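Local structure of betaine aldehyde dehydrogenase (Staphylococcus aureus subsp. aureus COL, 4QTO) at residues E279-P285 against Y440-A445; K462-W467 against P479-K484. The protein catalyses the NAD-dependent oxidation of betaine aldehyde to glycine betaine. All blocks are in the same frame, centred on the assembly; numbering follows the deposited sequence. Where two conformers were deposited one is given.

Interaction 1 (E279-P285 against Y440-A445); sequences ELGGKNP and YGLAGA
The Glu-Leu-Gly-Gly-Lys motif of the aldehyde dehydrogenase family, which leads here from the Rossmann-type sheet into the second sheet, meets Tyr-440 and Leu-442 on the approach to strand 443-447. It illustrates how a glycine admits close neighbours: at Gly-282 a side chain would crowd Leu-442 CB and Asn-284 OD1. Gly-282 lays its CA over one face of the Tyr-440 ring, 3.9 Å from the centroid and 28° off the ring normal, a CH-pi contact. At the far end of that ring the phenol OH gives its proton to a water, which in turn donates to Leu-280 O.

Leu-442 extends toward the start of the motif because its CG lies anti to the backbone N (chi1 -173°). In the Glu-279 conformer described, one of two, both methyls thereby reach the carboxylate at about a right angle, CD2 coming 3.7 Å from OE2. In this conformer that oxygen also accepts the bond from Gly-281 N (2.9 Å), while OE1 is held by Trp-480 NE1.

Asn-284 is gripped on both branches of its amide. OD1 accepts from Ala-443 N at 3.2 Å, with the donor raised 36° out of the carbonyl plane, and takes a second bond from a water that Leu-442 N also feeds. ND2 donates outside the two segments to the backbone oxygens of Ala-315 and of the modified cysteine at position 313. Beyond it Pro-285 begins the parallel pairing of strands 285-288 and 443-447: its O accepts Ala-445 N at 2.9 Å.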
# COMPACT_ATOMS: atom_id res chain seq x y z
N GLU A 279 -10.72 -19.99 12.32
CA GLU A 279 -9.39 -20.54 12.61
C GLU A 279 -9.69 -21.83 13.33
O GLU A 279 -10.22 -21.83 14.45
CB GLU A 279 -8.49 -19.65 13.41
CG GLU A 279 -6.99 -19.89 13.11
CD GLU A 279 -6.28 -20.86 14.02
OE1 GLU A 279 -5.39 -20.40 14.77
OE2 GLU A 279 -6.61 -22.06 14.06
N LEU A 280 -9.35 -22.93 12.68
CA LEU A 280 -9.73 -24.26 13.13
C LEU A 280 -8.65 -25.27 13.48
O LEU A 280 -8.94 -26.47 13.57
CB LEU A 280 -10.61 -24.86 12.06
CG LEU A 280 -11.76 -23.99 11.54
CD1 LEU A 280 -12.55 -24.70 10.44
CD2 LEU A 280 -12.69 -23.60 12.65
N GLY A 281 -7.45 -24.81 13.72
CA GLY A 281 -6.40 -25.75 14.12
C GLY A 281 -5.70 -26.35 12.94
O GLY A 281 -5.94 -25.97 11.81
N GLY A 282 -4.82 -27.28 13.22
CA GLY A 282 -4.02 -27.87 12.18
C GLY A 282 -3.32 -29.16 12.54
O GLY A 282 -3.44 -29.66 13.62
N LYS A 283 -2.64 -29.72 11.56
CA LYS A 283 -1.77 -30.90 11.71
C LYS A 283 -0.44 -30.34 11.23
O LYS A 283 -0.06 -30.48 10.06
CB LYS A 283 -2.24 -32.02 10.77
CG LYS A 283 -1.31 -33.19 10.70
CD LYS A 283 -0.99 -33.75 12.07
CE LYS A 283 -2.23 -34.20 12.79
NZ LYS A 283 -1.89 -35.05 13.96
N ASN A 284 0.27 -29.70 12.16
CA ASN A 284 1.39 -28.86 11.74
C ASN A 284 2.69 -29.60 11.66
O ASN A 284 3.10 -30.20 12.66
CB ASN A 284 1.48 -27.70 12.72
CG ASN A 284 0.13 -27.04 12.94
OD1 ASN A 284 -0.42 -26.43 12.05
ND2 ASN A 284 -0.45 -27.29 14.13
N PRO A 285 3.33 -29.56 10.48
CA PRO A 285 4.58 -30.29 10.32
C PRO A 285 5.80 -29.60 10.92
O PRO A 285 5.94 -28.38 10.81
CB PRO A 285 4.71 -30.39 8.81
CG PRO A 285 4.09 -29.13 8.30
CD PRO A 285 2.94 -28.87 9.24
N TYR A 440 -5.18 -29.97 6.50
CA TYR A 440 -4.94 -28.73 7.20
C TYR A 440 -3.91 -27.85 6.51
O TYR A 440 -3.35 -28.21 5.47
CB TYR A 440 -4.52 -29.06 8.63
CG TYR A 440 -5.65 -29.63 9.49
CD1 TYR A 440 -6.67 -28.80 9.94
CD2 TYR A 440 -5.66 -30.93 9.88
CE1 TYR A 440 -7.68 -29.25 10.75
CE2 TYR A 440 -6.68 -31.41 10.71
CZ TYR A 440 -7.68 -30.56 11.12
OH TYR A 440 -8.72 -30.96 11.96
N GLY A 441 -3.64 -26.68 7.09
CA GLY A 441 -2.70 -25.75 6.48
C GLY A 441 -2.37 -24.54 7.32
O GLY A 441 -2.27 -23.43 6.80
N LEU A 442 -2.19 -24.73 8.62
CA LEU A 442 -1.99 -23.58 9.52
C LEU A 442 -0.57 -23.07 9.67
O LEU A 442 -0.28 -21.89 9.38
CB LEU A 442 -2.58 -23.88 10.91
CG LEU A 442 -2.60 -22.70 11.88
CD1 LEU A 442 -3.48 -21.57 11.37
CD2 LEU A 442 -3.14 -23.15 13.23
N ALA A 443 0.32 -23.92 10.15
CA ALA A 443 1.71 -23.51 10.40
C ALA A 443 2.64 -24.68 10.34
O ALA A 443 2.19 -25.82 10.37
CB ALA A 443 1.80 -22.87 11.79
N GLY A 444 3.94 -24.41 10.26
CA GLY A 444 4.92 -25.48 10.26
C GLY A 444 6.32 -24.92 10.28
O GLY A 444 6.51 -23.73 10.14
N ALA A 445 7.30 -25.82 10.43
CA ALA A 445 8.69 -25.39 10.51
C ALA A 445 9.59 -26.24 9.64
O ALA A 445 9.30 -27.41 9.35
CB ALA A 445 9.19 -25.50 11.93
O HOH W 1 -9.32 -29.28 13.80
O HOH W 2 -1.75 -27.31 9.75

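Interaction 2 (K462-W467 against P479-K484). With NA (sodium ion), chain E.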
# COMPACT_ATOMS: atom_id res chain seq x y z
N LYS A 462 2.07 -25.62 1.97
CA LYS A 462 0.75 -24.94 1.95
C LYS A 462 0.30 -24.64 3.37
O LYS A 462 -0.59 -25.34 3.94
CB LYS A 462 -0.26 -25.77 1.17
CG LYS A 462 0.16 -25.93 -0.28
CD LYS A 462 -0.64 -27.06 -0.91
CE LYS A 462 -0.07 -27.51 -2.25
NZ LYS A 462 -0.17 -26.40 -3.22
N LEU A 463 0.92 -23.60 3.93
CA LEU A 463 0.72 -23.22 5.33
C LEU A 463 0.70 -21.71 5.47
O LEU A 463 1.47 -21.03 4.77
CB LEU A 463 1.93 -23.72 6.17
CG LEU A 463 2.21 -25.23 6.17
CD1 LEU A 463 3.55 -25.53 6.82
CD2 LEU A 463 1.06 -25.96 6.85
N GLY A 464 -0.13 -21.19 6.37
CA GLY A 464 -0.21 -19.74 6.58
C GLY A 464 1.03 -19.12 7.19
O GLY A 464 1.31 -17.93 6.99
N THR A 465 1.75 -19.90 7.99
CA THR A 465 3.01 -19.45 8.61
C THR A 465 4.03 -20.56 8.52
O THR A 465 3.73 -21.71 8.85
CB THR A 465 2.80 -19.06 10.10
OG1 THR A 465 1.81 -18.02 10.21
CG2 THR A 465 4.09 -18.60 10.75
N VAL A 466 5.23 -20.22 8.05
CA VAL A 466 6.35 -21.18 8.03
C VAL A 466 7.52 -20.58 8.78
O VAL A 466 7.94 -19.46 8.48
CB VAL A 466 6.84 -21.52 6.62
CG1 VAL A 466 7.94 -22.55 6.70
CG2 VAL A 466 5.67 -22.03 5.75
N TRP A 467 8.03 -21.31 9.78
CA TRP A 467 9.19 -20.89 10.53
C TRP A 467 10.43 -21.61 9.98
O TRP A 467 10.40 -22.82 9.72
CB TRP A 467 9.06 -21.26 12.01
CG TRP A 467 7.88 -20.67 12.67
CD1 TRP A 467 7.64 -19.35 12.90
CD2 TRP A 467 6.76 -21.38 13.21
NE1 TRP A 467 6.44 -19.18 13.52
CE2 TRP A 467 5.88 -20.42 13.73
CE3 TRP A 467 6.39 -22.72 13.27
CZ2 TRP A 467 4.67 -20.76 14.34
CZ3 TRP A 467 5.19 -23.06 13.88
CH2 TRP A 467 4.36 -22.10 14.42
N PRO A 479 0.10 -11.44 9.66
CA PRO A 479 -1.16 -12.20 9.64
C PRO A 479 -0.96 -13.67 9.91
O PRO A 479 0.07 -14.25 9.54
CB PRO A 479 -1.65 -12.00 8.22
CG PRO A 479 -0.40 -11.81 7.42
CD PRO A 479 0.48 -10.95 8.33
N TRP A 480 -1.95 -14.25 10.58
CA TRP A 480 -1.97 -15.65 11.00
C TRP A 480 -3.27 -16.30 10.56
O TRP A 480 -4.35 -15.72 10.79
CB TRP A 480 -1.90 -15.66 12.52
CG TRP A 480 -2.01 -17.01 13.16
CD1 TRP A 480 -3.15 -17.67 13.51
CD2 TRP A 480 -0.93 -17.89 13.45
NE1 TRP A 480 -2.84 -18.89 14.03
CE2 TRP A 480 -1.48 -19.06 14.01
CE3 TRP A 480 0.47 -17.80 13.32
CZ2 TRP A 480 -0.69 -20.13 14.42
CZ3 TRP A 480 1.25 -18.84 13.74
CH2 TRP A 480 0.67 -20.01 14.29
N GLY A 481 -3.19 -17.47 9.97
CA GLY A 481 -4.40 -18.17 9.54
C GLY A 481 -4.09 -19.34 8.66
O GLY A 481 -2.93 -19.59 8.33
N GLY A 482 -5.12 -20.06 8.26
CA GLY A 482 -4.84 -21.29 7.56
C GLY A 482 -5.29 -21.48 6.15
O GLY A 482 -6.28 -20.88 5.72
N TYR A 483 -4.46 -22.21 5.42
CA TYR A 483 -4.86 -22.73 4.12
C TYR A 483 -5.81 -23.89 4.37
O TYR A 483 -5.87 -24.47 5.48
CB TYR A 483 -3.65 -23.27 3.33
CG TYR A 483 -2.61 -22.33 2.73
CD1 TYR A 483 -2.06 -21.26 3.44
CD2 TYR A 483 -2.14 -22.56 1.43
CE1 TYR A 483 -1.07 -20.45 2.90
CE2 TYR A 483 -1.14 -21.75 0.88
CZ TYR A 483 -0.61 -20.71 1.63
OH TYR A 483 0.40 -19.90 1.12
N LYS A 484 -6.56 -24.29 3.34
CA LYS A 484 -7.33 -25.51 3.38
C LYS A 484 -8.29 -25.57 4.57
O LYS A 484 -9.00 -24.59 4.81
CB LYS A 484 -6.34 -26.70 3.26
CG LYS A 484 -5.53 -26.70 1.95
CD LYS A 484 -4.18 -27.42 2.05
CE LYS A 484 -4.34 -28.86 2.47
NZ LYS A 484 -2.99 -29.52 2.63
NA NA E . -9.95 -22.69 3.88
O HOH W 3 -1.03 -27.99 3.82
O HOH W 4 -0.51 -15.69 7.07
O HOH W 5 1.91 -15.48 11.20
O HOH W 6 -0.64 -19.22 10.44
O HOH W 7 -8.16 -21.07 3.56
O HOH W 8 -9.74 -23.15 1.50
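Tyr-483 lies flat against the backbone of Lys-462 to Gly-464, the lead-in to strand 465-468, and shows how a ring face can pack against backbone. Its CB is 3.7 Å from Lys-462 O. From there chi1 of -72° sets CG beside the tyrosine's own backbone N, and the ring spreads under the chain: Leu-463 N sits above its centre and Lys-462 C nearer its rim. On one flank CD2 packs on Lys-462 CB; on the other CE1 comes 3.2 Å from Leu-463 O. The OH at the tip bonds Glu-169 of the second subunit.

Next along, the chains come close where neither residue has a side chain: Gly-464 CA directs a C-H at Gly-481 O, 3.2 Å away and nearly straight. Trp-480 crosses Thr-465 at about a right angle, with CE3 3.4 Å from OG1, and presents its edge to Trp-467 CZ2. Two waters take up the threonine hydroxyl, one linking it to Pro-479 O and the other to Gly-481 N; a third lies within bonding distance of both Gly-464 O and Pro-479 O.

Lys-484 NZ bonds Ser-438 O and a water within bonding distance of Lys-462 O. Lys-484 O binds the sodium ion at 2.3 Å, a site completed by two waters, Gly-487 O and Val-273 O of the second subunit. Polar links between the segments are therefore carried by water, direct contact is mainly by aromatic rings against backbone and short aliphatic or hydroxyl groups, and Tyr-483 OH and the sodium ion, both at the subunit interface, tie this loop to the neighbouring subunit.

In the fold
Read from the N terminus, strand 275-279 of the Rossmann-type sheet hands over through 279-285 to strand 285-288 of the second sheet, and interaction 1 closes a long loop when the chain returns, after 154 intervening residues, at 440-445. Helix 451-460 then connects strand 443-447 to its parallel neighbour 465-468, and interaction 2 closes a short loop of 11 residues. The contacts follow in series, neither nested nor crossed, yet their centres are 7 Å apart. Gly-444 O and Trp-467 N join them within the sheet, and Gly-441 O probably bonds Tyr-483 N. Beyond 465-468 the sheet continues into a strand of the second subunit.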